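PDB 4OJV: 3',5'-cyclic-nucleotide phosphodiesterase 1 from Saccharomyces cerevisiae, which belongs to the class-II phosphodiesterase family of the metallo-hydrolase clan and carries two zinc ions at a site built from histidines and aspartates. Local coordinates for residues E254-L257 with E258-W261; T339-E342 with E343-L347; H294-P297 with I298-I301. One frame throughout, in Å; residues are numbered along the deposited sequence.

Contact 1 of 3, residues E254-L257 with E258-W261; sequences ESLL and EEFW
Glu258 leans back over Ser255 where helix 256-267 begins, its carboxylate OE1 lying 3.7 Å from Ser255 CB. Ser255 sits at the N-cap and at the centre of an inverse gamma turn, but its OG, turned to the side of its own backbone N (chi1 -61°), makes no capping bond. The next residue, Glu259, starts the regular bonding: its N donates to Ser255 O at 3.0 Å, and CG packs over the same carbonyl oxygen. From there its extended chain reaches Glu254, which also touches a crystal neighbour that may influence where its end lies. The two side chains cross at about a right angle, their carboxylate planes 40° apart, and Glu259 OE2 comes to 2.8 Å from Glu254 OE1, acceptor against acceptor. The other oxygen, OE1, is salt-bridged to Lys194. Phe260 N bonds to Leu256 O at 3.0 Å, while its ring swings away from the first turn to meet Phe209 and Phe227 edge to face; this seats the helix on strands 204-215 and 222-232. Trp261 closes the turn with a nearly straight bond from N to Leu257 O, 2.9 Å. Its indole runs alongside Leu257, pointing the same way, with CD1 4.3 Å from Leu257 CB; Leu257 O lies oblique to the indole, 3.1 Å from Trp261 CD1. NE1 is hydrogen-bonded to Glu303 OE1, tying this first turn of the helix in a beta-alpha-beta unit to neighbouring helix 297-311. One flank of the turn is therefore apolar and buried, the other acidic. On the acidic side, two carboxylates this close would tend to raise the proton affinity of at least one of them, an effect that Lys194 probably offsets in part.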
loop_
_atom_site.group_PDB
_atom_site.type_symbol
_atom_site.label_atom_id
_atom_site.label_comp_id
_atom_site.label_asym_id
_atom_site.label_seq_id
_atom_site.Cartn_x
_atom_site.Cartn_y
_atom_site.Cartn_z
ATOM N N GLU A 254 -14.295 26.759 13.437
ATOM C CA GLU A 254 -15.151 27.160 12.326
ATOM C C GLU A 254 -16.122 26.037 11.965
ATOM O O GLU A 254 -15.744 24.860 11.965
ATOM C CB GLU A 254 -14.265 27.487 11.123
ATOM C CG GLU A 254 -14.861 28.426 10.090
ATOM C CD GLU A 254 -13.839 28.901 9.068
ATOM O OE1 GLU A 254 -14.258 29.352 7.980
ATOM O OE2 GLU A 254 -12.618 28.829 9.341
ATOM N N SER A 255 -17.369 26.398 11.669
ATOM C CA SER A 255 -18.384 25.426 11.261
ATOM C C SER A 255 -18.211 25.104 9.780
ATOM O O SER A 255 -19.048 25.455 8.946
ATOM C CB SER A 255 -19.798 25.953 11.537
ATOM O OG SER A 255 -19.993 26.204 12.917
ATOM N N LEU A 256 -17.108 24.429 9.465
ATOM C CA LEU A 256 -16.760 24.081 8.092
ATOM C C LEU A 256 -17.813 23.216 7.416
ATOM O O LEU A 256 -18.131 23.441 6.248
ATOM C CB LEU A 256 -15.390 23.404 8.042
ATOM C CG LEU A 256 -14.179 24.268 8.423
ATOM C CD1 LEU A 256 -12.901 23.445 8.423
ATOM C CD2 LEU A 256 -14.030 25.478 7.511
ATOM N N LEU A 257 -18.367 22.247 8.143
ATOM C CA LEU A 257 -19.426 21.408 7.584
ATOM C C LEU A 257 -20.714 22.184 7.315
ATOM O O LEU A 257 -21.326 22.000 6.273
ATOM C CB LEU A 257 -19.680 20.174 8.452
ATOM C CG LEU A 257 -18.599 19.095 8.305
ATOM C CD1 LEU A 257 -18.679 18.094 9.441
ATOM C CD2 LEU A 257 -18.678 18.385 6.955
ATOM N N GLU A 258 -21.112 23.060 8.240
ATOM C CA GLU A 258 -22.271 23.917 8.006
ATOM C C GLU A 258 -22.085 24.770 6.752
ATOM O O GLU A 258 -23.008 24.885 5.949
ATOM C CB GLU A 258 -22.563 24.786 9.230
ATOM C CG GLU A 258 -23.900 25.516 9.183
ATOM C CD GLU A 258 -24.245 26.178 10.503
ATOM O OE1 GLU A 258 -23.375 26.875 11.076
ATOM O OE2 GLU A 258 -25.390 26.002 10.968
ATOM N N GLU A 259 -20.897 25.351 6.585
ATOM C CA GLU A 259 -20.560 26.102 5.375
ATOM C C GLU A 259 -20.735 25.221 4.138
ATOM O O GLU A 259 -21.310 25.646 3.133
ATOM C CB GLU A 259 -19.124 26.625 5.427
ATOM C CG GLU A 259 -18.860 27.695 6.474
ATOM C CD GLU A 259 -17.409 28.136 6.500
ATOM O OE1 GLU A 259 -16.737 28.065 5.448
ATOM O OE2 GLU A 259 -16.941 28.560 7.576
ATOM N N PHE A 260 -20.245 23.985 4.216
ATOM C CA PHE A 260 -20.336 23.083 3.085
ATOM C C PHE A 260 -21.784 22.731 2.733
ATOM O O PHE A 260 -22.190 22.864 1.570
ATOM C CB PHE A 260 -19.525 21.806 3.312
ATOM C CG PHE A 260 -19.578 20.880 2.138
ATOM C CD1 PHE A 260 -18.833 21.172 0.996
ATOM C CD2 PHE A 260 -20.420 19.776 2.126
ATOM C CE1 PHE A 260 -18.898 20.354 -0.120
ATOM C CE2 PHE A 260 -20.492 18.958 1.014
ATOM C CZ PHE A 260 -19.735 19.251 -0.108
ATOM N N TRP A 261 -22.559 22.274 3.718
ATOM C CA TRP A 261 -23.937 21.874 3.434
ATOM C C TRP A 261 -24.767 23.034 2.970
ATOM O O TRP A 261 -25.639 22.863 2.123
ATOM C CB TRP A 261 -24.609 21.203 4.627
ATOM C CG TRP A 261 -23.879 20.004 5.178
ATOM C CD1 TRP A 261 -23.481 19.797 6.494
ATOM C CD2 TRP A 261 -23.450 18.800 4.451
ATOM N NE1 TRP A 261 -22.846 18.585 6.628
ATOM C CE2 TRP A 261 -22.796 17.938 5.441
ATOM C CE3 TRP A 261 -23.545 18.363 3.132
ATOM C CZ2 TRP A 261 -22.260 16.703 5.100
ATOM C CZ3 TRP A 261 -23.004 17.114 2.802
ATOM C CH2 TRP A 261 -22.371 16.310 3.764
#

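Contact 2 of 3, residues T339-E342 with E343-L347; sequences TILE and ELRFL
Leu341 covers one face of the Arg345 guanidinium, the two side chains crossing at a slant, one turn apart on helix 336-350, the helix of a beta-alpha-beta unit between parallel strands 321-325 and 357-360. Leu341 CG sits 3.7 Å above the centre of the guanidinium plane, with CD2 3.6 Å from Arg345 NH1 and CD1 over the same face, next to Arg345 NE, 3.7 Å away. The shapes of both chains put them there. Leu341 has CG opposite its backbone N (chi1 -175°), which swings the isobutyl end out beside the guanidinium, the two methyls spread across its face; the arginine chain runs extended from CG to NE, passing close over Leu341 O before its flat end meets the leucine. On another flank Thr339 and Glu343 lie side by side. The threonine methyl CG2, not the hydroxyl, is what faces the carboxylate, 3.5 Å from Glu343 OE2, and Glu343 CG rests on Thr339 O at 3.2 Å. Ile340 and Leu344 also run in the same direction, CG2 against CD1 at 3.6 Å, and form the apolar side. Beneath these pairs, backbone bonds from Glu343, Leu344, Arg345 and Phe346 to the residues four earlier keep the turns regular; Leu344 N to Ile340 O is 2.8 Å with an angle of 164°. The next shell fixes the polar ends: Glu343 OE1 accepts from the backbone N of Leu284, and Glu342 is salt-bridged to Arg334. Ile358 of strand 357-360 packs against Leu341 and Leu344. That strand also positions the guanidinium: Arg345 NH2 donates to the carbonyl oxygen of Ile358, so the plane that Leu341 covers is pinned at one nitrogen, while NH2 itself stays 3.8 Å from Leu341 CD2.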
loop_
_atom_site.group_PDB
_atom_site.type_symbol
_atom_site.label_atom_id
_atom_site.label_comp_id
_atom_site.label_asym_id
_atom_site.label_seq_id
_atom_site.Cartn_x
_atom_site.Cartn_y
_atom_site.Cartn_z
ATOM N N THR A 339 -22.711 -3.884 9.778
ATOM C CA THR A 339 -23.179 -3.228 10.997
ATOM C C THR A 339 -23.500 -1.757 10.739
ATOM O O THR A 339 -24.578 -1.261 11.082
ATOM C CB THR A 339 -22.128 -3.358 12.107
ATOM O OG1 THR A 339 -21.876 -4.746 12.345
ATOM C CG2 THR A 339 -22.566 -2.656 13.391
ATOM N N ILE A 340 -22.555 -1.060 10.115
ATOM C CA ILE A 340 -22.705 0.362 9.809
ATOM C C ILE A 340 -23.882 0.622 8.869
ATOM O O ILE A 340 -24.662 1.553 9.087
ATOM C CB ILE A 340 -21.378 0.927 9.244
ATOM C CG1 ILE A 340 -20.376 1.107 10.388
ATOM C CG2 ILE A 340 -21.584 2.218 8.464
ATOM C CD1 ILE A 340 -18.926 1.168 9.944
ATOM N N LEU A 341 -24.028 -0.219 7.847
ATOM C CA LEU A 341 -25.134 -0.048 6.907
ATOM C C LEU A 341 -26.480 -0.151 7.639
ATOM O O LEU A 341 -27.375 0.679 7.443
ATOM C CB LEU A 341 -25.040 -1.060 5.766
ATOM C CG LEU A 341 -26.051 -0.929 4.630
ATOM C CD1 LEU A 341 -25.961 0.431 3.950
ATOM C CD2 LEU A 341 -25.841 -2.053 3.629
ATOM N N GLU A 342 -26.607 -1.155 8.502
ATOM C CA GLU A 342 -27.840 -1.347 9.268
ATOM C C GLU A 342 -28.103 -0.195 10.216
ATOM O O GLU A 342 -29.232 0.281 10.323
ATOM C CB GLU A 342 -27.747 -2.645 10.047
ATOM C CG GLU A 342 -27.830 -3.864 9.160
ATOM C CD GLU A 342 -27.550 -5.141 9.906
ATOM O OE1 GLU A 342 -27.181 -5.067 11.099
ATOM O OE2 GLU A 342 -27.698 -6.220 9.294
ATOM N N GLU A 343 -27.056 0.267 10.891
ATOM C CA GLU A 343 -27.161 1.381 11.826
ATOM C C GLU A 343 -27.543 2.676 11.127
ATOM O O GLU A 343 -28.404 3.426 11.607
ATOM C CB GLU A 343 -25.873 1.532 12.645
ATOM C CG GLU A 343 -25.675 0.367 13.607
ATOM C CD GLU A 343 -24.359 0.393 14.362
ATOM O OE1 GLU A 343 -23.418 1.117 13.970
ATOM O OE2 GLU A 343 -24.256 -0.329 15.374
ATOM N N LEU A 344 -26.927 2.936 9.976
ATOM C CA LEU A 344 -27.262 4.130 9.204
ATOM C C LEU A 344 -28.707 4.104 8.709
ATOM O O LEU A 344 -29.417 5.113 8.803
ATOM C CB LEU A 344 -26.309 4.300 8.022
ATOM C CG LEU A 344 -24.887 4.754 8.356
ATOM C CD1 LEU A 344 -23.990 4.597 7.138
ATOM C CD2 LEU A 344 -24.853 6.185 8.850
ATOM N N ARG A 345 -29.141 2.962 8.190
ATOM C CA ARG A 345 -30.515 2.836 7.691
ATOM C C ARG A 345 -31.534 2.996 8.820
ATOM O O ARG A 345 -32.571 3.651 8.642
ATOM C CB ARG A 345 -30.705 1.515 6.955
ATOM C CG ARG A 345 -30.036 1.501 5.593
ATOM C CD ARG A 345 -30.164 0.142 4.934
ATOM N NE ARG A 345 -29.617 0.163 3.579
ATOM C CZ ARG A 345 -29.305 -0.920 2.875
ATOM N NH1 ARG A 345 -29.464 -2.131 3.393
ATOM N NH2 ARG A 345 -28.818 -0.796 1.647
ATOM N N PHE A 346 -31.219 2.421 9.980
ATOM C CA PHE A 346 -32.093 2.544 11.147
ATOM C C PHE A 346 -32.202 4.002 11.591
ATOM O O PHE A 346 -33.306 4.511 11.820
ATOM C CB PHE A 346 -31.592 1.669 12.301
ATOM C CG PHE A 346 -32.424 1.785 13.551
ATOM C CD1 PHE A 346 -32.155 2.775 14.493
ATOM C CD2 PHE A 346 -33.478 0.906 13.785
ATOM C CE1 PHE A 346 -32.923 2.891 15.643
ATOM C CE2 PHE A 346 -34.247 1.015 14.938
ATOM C CZ PHE A 346 -33.969 2.010 15.862
ATOM N N LEU A 347 -31.063 4.681 11.703
ATOM C CA LEU A 347 -31.039 6.061 12.164
ATOM C C LEU A 347 -31.684 7.012 11.159
ATOM O O LEU A 347 -32.351 7.970 11.553
ATOM C CB LEU A 347 -29.617 6.509 12.520
ATOM C CG LEU A 347 -28.993 5.895 13.778
ATOM C CD1 LEU A 347 -27.492 6.154 13.808
ATOM C CD2 LEU A 347 -29.658 6.408 15.053
#

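Contact 3 of 3, residues H294-P297 with I298-I301; sequences HLSP and IYLI. With SO4 (sulfate ion), chain B.
Tyr299 reaches back over Leu295 and Ser296, the residues leading into helix 297-311. Its CB meets Leu295 CD2 at 3.9 Å, the two side chains crossing at a slant, and it lies about as far from Ser296 O. Farther out, CD2 comes to 3.2 Å from Ser296 OG, and CE2 is 3.7 Å from that same oxygen, which approaches the ring obliquely. Ile298 CG2 sits over the rim of one ring face, and the side chain also touches Gln247. Ser296 OG is placed between its own N and carbonyl carbon (chi1 78°), which brings it close to both Tyr299 and Ile298. Ser296 is the N-cap residue; its O receives Leu300 N at 3.0 Å, and Pro297 O receives Ile301 N. Leu295 CD1 turns the other way, 3.9 Å from Leu300 CD1. Upstream, His294 points to the zinc site: its ring meets those of the zinc ligands His213 and His326, and NE2 donates to sulfate O2 at 2.6 Å, with the sulfur in the ring plane. ND1 is hydrogen-bonded to Glu279 OE1, while OE2 takes Leu295 N. In this crystal the imidazole is thus gripped at both nitrogens, which should fix its rotation; the sulfate probably came from the crystallisation liquor, leaving Glu279 as the protein's own hold, whereas Ser296 N is buried here with no partner in the model.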
loop_
_atom_site.group_PDB
_atom_site.type_symbol
_atom_site.label_atom_id
_atom_site.label_comp_id
_atom_site.label_asym_id
_atom_site.label_seq_id
_atom_site.Cartn_x
_atom_site.Cartn_y
_atom_site.Cartn_z
ATOM N N HIS A 294 -12.896 10.949 12.770
ATOM C CA HIS A 294 -13.775 10.214 11.858
ATOM C C HIS A 294 -15.224 10.304 12.244
ATOM O O HIS A 294 -15.570 10.922 13.264
ATOM C CB HIS A 294 -13.341 8.749 11.796
ATOM C CG HIS A 294 -11.995 8.547 11.151
ATOM N ND1 HIS A 294 -11.751 8.882 9.868
ATOM C CD2 HIS A 294 -10.803 8.055 11.660
ATOM C CE1 HIS A 294 -10.473 8.594 9.565
ATOM N NE2 HIS A 294 -9.892 8.091 10.663
ATOM N N LEU A 295 -16.073 9.678 11.431
ATOM C CA LEU A 295 -17.500 9.579 11.705
ATOM C C LEU A 295 -17.917 8.192 12.167
ATOM O O LEU A 295 -17.298 7.183 11.808
ATOM C CB LEU A 295 -18.314 9.963 10.462
ATOM C CG LEU A 295 -18.136 11.371 9.888
ATOM C CD1 LEU A 295 -18.979 11.538 8.633
ATOM C CD2 LEU A 295 -18.483 12.458 10.897
ATOM N N SER A 296 -18.975 8.166 12.975
ATOM C CA SER A 296 -19.741 6.961 13.263
ATOM C C SER A 296 -21.163 7.216 12.752
ATOM O O SER A 296 -21.462 8.324 12.302
ATOM C CB SER A 296 -19.754 6.685 14.760
ATOM O OG SER A 296 -20.691 7.540 15.388
ATOM N N PRO A 297 -22.052 6.201 12.808
ATOM C CA PRO A 297 -23.349 6.414 12.166
ATOM C C PRO A 297 -24.181 7.573 12.710
ATOM O O PRO A 297 -24.864 8.237 11.932
ATOM C CB PRO A 297 -24.057 5.065 12.355
ATOM C CG PRO A 297 -22.927 4.090 12.352
ATOM C CD PRO A 297 -21.877 4.784 13.176
ATOM N N ILE A 298 -24.100 7.841 14.011
ATOM C CA ILE A 298 -24.852 8.954 14.581
ATOM C C ILE A 298 -24.324 10.291 14.057
ATOM O O ILE A 298 -25.103 11.175 13.718
ATOM C CB ILE A 298 -24.906 8.906 16.133
ATOM C CG1 ILE A 298 -25.788 10.033 16.691
ATOM C CG2 ILE A 298 -23.511 8.936 16.747
ATOM C CD1 ILE A 298 -27.223 9.989 16.207
ATOM N N TYR A 299 -23.005 10.426 13.946
ATOM C CA TYR A 299 -22.429 11.669 13.454
ATOM C C TYR A 299 -22.696 11.878 11.962
ATOM O O TYR A 299 -23.008 12.995 11.529
ATOM C CB TYR A 299 -20.940 11.760 13.782
ATOM C CG TYR A 299 -20.681 11.771 15.273
ATOM C CD1 TYR A 299 -20.983 12.895 16.045
ATOM C CD2 TYR A 299 -20.150 10.654 15.914
ATOM C CE1 TYR A 299 -20.753 12.904 17.415
ATOM C CE2 TYR A 299 -19.918 10.651 17.282
ATOM C CZ TYR A 299 -20.220 11.775 18.024
ATOM O OH TYR A 299 -19.986 11.770 19.378
ATOM N N LEU A 300 -22.607 10.809 11.173
ATOM C CA LEU A 300 -22.910 10.930 9.756
ATOM C C LEU A 300 -24.397 11.281 9.554
ATOM O O LEU A 300 -24.731 12.170 8.773
ATOM C CB LEU A 300 -22.531 9.666 8.979
ATOM C CG LEU A 300 -22.909 9.681 7.486
ATOM C CD1 LEU A 300 -22.367 10.902 6.747
ATOM C CD2 LEU A 300 -22.443 8.418 6.782
ATOM N N ILE A 301 -25.285 10.580 10.253
ATOM C CA ILE A 301 -26.712 10.891 10.147
ATOM C C ILE A 301 -27.004 12.327 10.606
ATOM O O ILE A 301 -27.822 13.015 9.995
ATOM C CB ILE A 301 -27.592 9.836 10.863
ATOM C CG1 ILE A 301 -27.562 8.494 10.110
ATOM C CG2 ILE A 301 -29.036 10.320 11.033
ATOM C CD1 ILE A 301 -28.211 8.498 8.735
HETATM S S SO4 B . -7.088 7.612 9.150
HETATM O O1 SO4 B . -5.673 7.210 8.913
HETATM O O2 SO4 B . -7.553 7.006 10.434
HETATM O O3 SO4 B . -7.210 9.105 9.192
HETATM O O4 SO4 B . -7.882 7.044 8.031
#

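In the fold
Helix 297-311 is the middle member. At its start, contacts 2 and 3 touch, their centres 10 Å apart: Pro297 CA meets Leu344 CD2 at 3.6 Å, and Ile301 packs on Leu344 and Leu347. Further along, the same helix receives Trp261 on Leu307 and Leu310; the nearest atoms of contacts 1 and 3 are about 6 Å apart (centres 16 Å), those of contacts 1 and 2 about 11 Å. Contact 3 leads most directly to the metals: the Leu295 side chain is about 12 Å from a zinc ion, and His294 reaches the sulfate, which Lys328 also holds. Contact 1 is linked indirectly, Glu254 O being hydrogen-bonded to His212 NE2, the residue before zinc ligand His213.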